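Local coordinates for conserved protein (Methanothermobacter thermautotrophicus, PDB 1T57) that is of unknown function but binds flavin mononucleotide and magnesium ions and is related to the pyruvate kinase alpha/beta domain, at residues M21-K33 / D194-P206. Residues are numbered along the deposited sequence; the frame is centred on the assembly and turned at random.
Sequences MEKKICYFEEPGK and DLRIHEVIAMPRP. With MG (magnesium ion), chain D.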
loop_
_atom_site.group_PDB
_atom_site.type_symbol
_atom_site.label_atom_id
_atom_site.label_comp_id
_atom_site.label_asym_id
_atom_site.label_seq_id
_atom_site.Cartn_x
_atom_site.Cartn_y
_atom_site.Cartn_z
HETATM N N MSE A 21 10.805 24.110 -30.983
HETATM C CA MSE A 21 11.753 24.999 -30.244
HETATM C C MSE A 21 13.064 24.294 -29.913
HETATM O O MSE A 21 13.213 23.762 -28.815
HETATM C CB MSE A 21 11.130 25.471 -28.933
HETATM C CG MSE A 21 10.522 26.853 -28.964
HETATM SE SE MSE A 21 9.885 27.345 -27.198
HETATM C CE MSE A 21 8.345 26.196 -27.133
ATOM N N GLU A 22 14.018 24.312 -30.842
ATOM C CA GLU A 22 15.309 23.654 -30.631
ATOM C C GLU A 22 16.182 24.531 -29.760
ATOM O O GLU A 22 16.354 25.714 -30.045
ATOM C CB GLU A 22 16.003 23.393 -31.971
ATOM C CG GLU A 22 17.253 22.527 -31.887
ATOM C CD GLU A 22 17.825 22.187 -33.262
ATOM O OE1 GLU A 22 17.196 21.393 -33.997
ATOM O OE2 GLU A 22 18.906 22.721 -33.606
ATOM N N LYS A 23 16.707 23.954 -28.684
ATOM C CA LYS A 23 17.563 24.691 -27.762
ATOM C C LYS A 23 18.695 23.768 -27.358
ATOM O O LYS A 23 18.791 22.650 -27.857
ATOM C CB LYS A 23 16.800 25.105 -26.494
ATOM C CG LYS A 23 15.415 25.651 -26.731
ATOM C CD LYS A 23 14.829 26.237 -25.458
ATOM C CE LYS A 23 13.353 26.512 -25.649
ATOM N NZ LYS A 23 12.758 27.258 -24.522
ATOM N N LYS A 24 19.531 24.237 -26.434
ATOM C CA LYS A 24 20.672 23.468 -25.947
ATOM C C LYS A 24 20.323 22.776 -24.635
ATOM O O LYS A 24 19.395 23.175 -23.939
ATOM C CB LYS A 24 21.869 24.396 -25.713
ATOM C CG LYS A 24 21.499 25.666 -24.956
ATOM C CD LYS A 24 22.691 26.376 -24.330
ATOM C CE LYS A 24 23.574 27.072 -25.347
ATOM N NZ LYS A 24 24.771 27.670 -24.677
ATOM N N ILE A 25 21.066 21.728 -24.314
ATOM C CA ILE A 25 20.889 21.006 -23.077
ATOM C C ILE A 25 22.251 20.417 -22.814
ATOM O O ILE A 25 22.867 19.831 -23.718
ATOM C CB ILE A 25 19.844 19.856 -23.190
ATOM C CG1 ILE A 25 19.721 19.160 -21.834
ATOM C CG2 ILE A 25 20.238 18.868 -24.296
ATOM C CD1 ILE A 25 18.828 17.948 -21.835
ATOM N N CYS A 26 22.743 20.592 -21.593
ATOM C CA CYS A 26 24.039 20.041 -21.248
ATOM C C CYS A 26 23.918 18.703 -20.517
ATOM O O CYS A 26 23.144 18.583 -19.557
ATOM C CB CYS A 26 24.804 21.036 -20.381
ATOM S SG CYS A 26 26.565 20.775 -20.402
ATOM N N TYR A 27 24.659 17.701 -20.995
ATOM C CA TYR A 27 24.692 16.379 -20.371
ATOM C C TYR A 27 26.044 16.218 -19.683
ATOM O O TYR A 27 27.057 16.070 -20.344
ATOM C CB TYR A 27 24.531 15.258 -21.408
ATOM C CG TYR A 27 23.180 15.238 -22.065
ATOM C CD1 TYR A 27 23.053 15.469 -23.427
ATOM C CD2 TYR A 27 22.021 15.045 -21.316
ATOM C CE1 TYR A 27 21.809 15.516 -24.030
ATOM C CE2 TYR A 27 20.774 15.101 -21.903
ATOM C CZ TYR A 27 20.674 15.340 -23.258
ATOM O OH TYR A 27 19.446 15.461 -23.848
ATOM N N PHE A 28 26.074 16.273 -18.358
ATOM C CA PHE A 28 27.342 16.103 -17.648
ATOM C C PHE A 28 27.749 14.639 -17.658
ATOM O O PHE A 28 26.953 13.757 -17.359
ATOM C CB PHE A 28 27.224 16.599 -16.215
ATOM C CG PHE A 28 26.819 18.039 -16.111
ATOM C CD1 PHE A 28 25.625 18.387 -15.484
ATOM C CD2 PHE A 28 27.633 19.045 -16.624
ATOM C CE1 PHE A 28 25.239 19.718 -15.381
ATOM C CE2 PHE A 28 27.259 20.382 -16.528
ATOM C CZ PHE A 28 26.059 20.719 -15.901
ATOM N N GLU A 29 28.995 14.405 -18.037
ATOM C CA GLU A 29 29.557 13.069 -18.141
ATOM C C GLU A 29 29.384 12.317 -16.837
ATOM O O GLU A 29 29.141 11.114 -16.827
ATOM C CB GLU A 29 31.040 13.180 -18.490
ATOM C CG GLU A 29 31.751 11.856 -18.664
ATOM C CD GLU A 29 33.259 12.002 -18.530
ATOM O OE1 GLU A 29 33.835 12.962 -19.100
ATOM O OE2 GLU A 29 33.865 11.152 -17.852
ATOM N N GLU A 30 29.524 13.041 -15.738
ATOM C CA GLU A 30 29.355 12.455 -14.418
ATOM C C GLU A 30 28.666 13.479 -13.499
ATOM O O GLU A 30 28.781 14.694 -13.717
ATOM C CB GLU A 30 30.728 12.059 -13.839
ATOM C CG GLU A 30 31.503 11.039 -14.687
ATOM C CD GLU A 30 30.966 9.617 -14.571
ATOM O OE1 GLU A 30 31.414 8.727 -15.336
ATOM O OE2 GLU A 30 30.089 9.385 -13.715
ATOM N N PRO A 31 27.938 13.000 -12.462
ATOM C CA PRO A 31 27.228 13.840 -11.488
ATOM C C PRO A 31 28.162 14.424 -10.417
ATOM O O PRO A 31 29.273 13.948 -10.266
ATOM C CB PRO A 31 26.186 12.888 -10.908
ATOM C CG PRO A 31 26.859 11.529 -10.974
ATOM C CD PRO A 31 27.747 11.559 -12.190
ATOM N N GLY A 32 27.743 15.462 -9.695
ATOM C CA GLY A 32 28.620 15.994 -8.664
ATOM C C GLY A 32 28.776 17.491 -8.569
ATOM O O GLY A 32 28.338 18.214 -9.457
ATOM N N LYS A 33 29.418 17.942 -7.492
ATOM C CA LYS A 33 29.676 19.354 -7.193
ATOM C C LYS A 33 30.434 20.113 -8.290
ATOM O O LYS A 33 30.261 21.325 -8.467
ATOM C CB LYS A 33 30.468 19.441 -5.885
ATOM C CG LYS A 33 30.569 20.831 -5.261
ATOM C CD LYS A 33 31.883 20.990 -4.483
ATOM C CE LYS A 33 31.775 22.036 -3.407
ATOM N NZ LYS A 33 30.914 21.461 -2.357
ATOM N N ASP A 194 -0.145 17.747 -10.797
ATOM C CA ASP A 194 -0.405 18.916 -11.621
ATOM C C ASP A 194 0.952 19.624 -11.863
ATOM O O ASP A 194 1.017 20.719 -12.441
ATOM C CB ASP A 194 -1.341 19.894 -10.915
ATOM C CG ASP A 194 -2.799 19.509 -11.025
ATOM O OD1 ASP A 194 -3.099 18.335 -11.364
ATOM O OD2 ASP A 194 -3.646 20.402 -10.762
ATOM N N LEU A 195 2.037 18.999 -11.416
ATOM C CA LEU A 195 3.363 19.581 -11.586
ATOM C C LEU A 195 3.812 19.305 -13.003
ATOM O O LEU A 195 3.713 18.186 -13.478
ATOM C CB LEU A 195 4.337 18.970 -10.590
ATOM C CG LEU A 195 5.649 19.737 -10.519
ATOM C CD1 LEU A 195 6.226 19.610 -9.106
ATOM C CD2 LEU A 195 6.610 19.219 -11.602
ATOM N N ARG A 196 4.304 20.329 -13.685
ATOM C CA ARG A 196 4.693 20.145 -15.074
ATOM C C ARG A 196 6.163 20.417 -15.302
ATOM O O ARG A 196 6.687 21.456 -14.871
ATOM C CB ARG A 196 3.850 21.047 -16.017
ATOM C CG ARG A 196 2.324 20.837 -15.969
ATOM C CD ARG A 196 1.961 19.354 -16.299
ATOM N NE ARG A 196 2.539 18.892 -17.571
ATOM C CZ ARG A 196 2.615 17.605 -17.944
ATOM N NH1 ARG A 196 2.151 16.645 -17.152
ATOM N NH2 ARG A 196 3.174 17.265 -19.097
ATOM N N ILE A 197 6.825 19.475 -15.977
ATOM C CA ILE A 197 8.222 19.631 -16.285
ATOM C C ILE A 197 8.302 20.084 -17.738
ATOM O O ILE A 197 7.916 19.363 -18.654
ATOM C CB ILE A 197 8.984 18.318 -16.037
ATOM C CG1 ILE A 197 8.974 18.031 -14.528
ATOM C CG2 ILE A 197 10.417 18.426 -16.569
ATOM C CD1 ILE A 197 9.766 16.825 -14.111
ATOM N N HIS A 198 8.820 21.288 -17.928
ATOM C CA HIS A 198 8.930 21.895 -19.257
ATOM C C HIS A 198 10.260 21.723 -20.031
ATOM O O HIS A 198 10.271 21.184 -21.142
ATOM C CB HIS A 198 8.566 23.381 -19.129
ATOM C CG HIS A 198 7.203 23.621 -18.540
ATOM N ND1 HIS A 198 6.960 24.607 -17.608
ATOM C CD2 HIS A 198 6.005 23.035 -18.789
ATOM C CE1 HIS A 198 5.670 24.626 -17.310
ATOM N NE2 HIS A 198 5.071 23.682 -18.012
ATOM N N GLU A 199 11.376 22.162 -19.447
ATOM C CA GLU A 199 12.687 22.040 -20.097
ATOM C C GLU A 199 13.780 21.548 -19.156
ATOM O O GLU A 199 13.782 21.860 -17.962
ATOM C CB GLU A 199 13.131 23.395 -20.658
ATOM C CG GLU A 199 12.330 23.899 -21.827
ATOM C CD GLU A 199 12.585 25.371 -22.097
ATOM O OE1 GLU A 199 13.744 25.814 -21.985
ATOM O OE2 GLU A 199 11.624 26.090 -22.438
ATOM N N VAL A 200 14.722 20.779 -19.693
ATOM C CA VAL A 200 15.838 20.305 -18.880
ATOM C C VAL A 200 17.058 21.131 -19.312
ATOM O O VAL A 200 17.637 20.890 -20.368
ATOM C CB VAL A 200 16.109 18.805 -19.103
ATOM C CG1 VAL A 200 17.245 18.329 -18.169
ATOM C CG2 VAL A 200 14.844 18.011 -18.861
ATOM N N ILE A 201 17.435 22.120 -18.509
ATOM C CA ILE A 201 18.580 22.962 -18.841
ATOM C C ILE A 201 19.873 22.153 -18.827
ATOM O O ILE A 201 20.718 22.323 -19.692
ATOM C CB ILE A 201 18.698 24.124 -17.851
ATOM C CG1 ILE A 201 17.398 24.932 -17.865
ATOM C CG2 ILE A 201 19.842 25.006 -18.231
ATOM C CD1 ILE A 201 17.107 25.729 -16.615
ATOM N N ALA A 202 20.027 21.261 -17.852
ATOM C CA ALA A 202 21.234 20.432 -17.765
ATOM C C ALA A 202 21.010 19.225 -16.842
ATOM O O ALA A 202 20.243 19.309 -15.900
ATOM C CB ALA A 202 22.389 21.280 -17.257
HETATM N N MSE A 203 21.677 18.110 -17.098
HETATM C CA MSE A 203 21.499 16.937 -16.250
HETATM C C MSE A 203 22.617 15.931 -16.422
HETATM O O MSE A 203 23.134 15.762 -17.515
HETATM C CB MSE A 203 20.184 16.234 -16.580
HETATM C CG MSE A 203 20.063 15.853 -18.037
HETATM SE SE MSE A 203 18.828 14.406 -18.482
HETATM C CE MSE A 203 17.620 15.425 -19.620
ATOM N N PRO A 204 22.997 15.236 -15.345
ATOM C CA PRO A 204 24.065 14.248 -15.490
ATOM C C PRO A 204 23.521 13.114 -16.354
ATOM O O PRO A 204 22.464 12.566 -16.050
ATOM C CB PRO A 204 24.311 13.771 -14.057
ATOM C CG PRO A 204 23.570 14.785 -13.171
ATOM C CD PRO A 204 22.398 15.169 -14.004
ATOM N N ARG A 205 24.244 12.781 -17.419
ATOM C CA ARG A 205 23.885 11.715 -18.347
ATOM C C ARG A 205 23.802 10.321 -17.743
ATOM O O ARG A 205 22.988 9.515 -18.159
ATOM C CB ARG A 205 24.899 11.686 -19.474
ATOM C CG ARG A 205 24.609 10.709 -20.583
ATOM C CD ARG A 205 25.498 11.095 -21.774
ATOM N NE ARG A 205 24.969 10.590 -23.020
ATOM C CZ ARG A 205 24.797 9.293 -23.298
ATOM N NH1 ARG A 205 25.127 8.361 -22.406
ATOM N NH2 ARG A 205 24.269 8.916 -24.467
ATOM N N PRO A 206 24.699 9.985 -16.792
ATOM C CA PRO A 206 24.643 8.652 -16.179
ATOM C C PRO A 206 23.281 8.324 -15.469
ATOM O O PRO A 206 22.719 7.209 -15.763
ATOM C CB PRO A 206 25.825 8.675 -15.188
ATOM C CG PRO A 206 26.739 9.610 -15.736
ATOM C CD PRO A 206 25.836 10.728 -16.227
ATOM O OXT PRO A 206 22.812 9.141 -14.649
HETATM MG MG MG D . 21.131 10.370 -16.259
HETATM O O HOH W 1 17.122 22.739 -22.246
#
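Four backbone hydrogen bonds join Cys26 and Phe28 to the C-terminal strand in parallel register. Cys26 N reaches Ile201 O at 3.3 Å, and Cys26 O receives Met203 N. Phe28 N then bonds to Met203 O, and Phe28 O takes Arg205 N. Before this run the strands part, and a water donates to both Lys24 O and Val200 O.

The salt bridge lies at the far end, where extended Lys23 crosses Glu199 at about a right angle and Lys23 NZ comes within 2.6 Å of Glu199 OE2, above the carboxylate plane. Arg46 of the same chain and Arg205 of the second subunit also pair with this carboxylate, so its charge is probably well compensated. An alanine in place of Lys23 would take away the ammonium group and is likely to leave Glu199 OE2 without its partner across the two strands.

In the mixed sheet, strand 22-28 is outermost within the chain, but Glu22, Lys23, Ile25 and Cys26 pair antiparallel with a strand of the second subunit, which carries the sheet across the interface.

Apolar packing covers both faces. Selenomethionine Met203 lies alongside Tyr27, pointing the same way; Met203 CG, at chi1 56° between the backbone N and carbonyl carbon, sits 3.9 Å from Tyr27 CD2. The selenium of Met203 lies in plane at the Tyr27 ring edge, a Met-aromatic contact, while Met203 CE touches Ile25 CD1 at 3.6 Å. On the face of Cys26 and Phe28, Ala202 CB is 3.8 Å from Phe28 CE1. Helix 36-50 covers this face, with Leu42 touching Cys26 and Val39 touching Phe28. Just past the end of strand 22-28, Pro31 CB packs on Pro204 CB at 3.8 Å.

Pro204 O binds a magnesium ion at 2.6 Å, together with Val142 O.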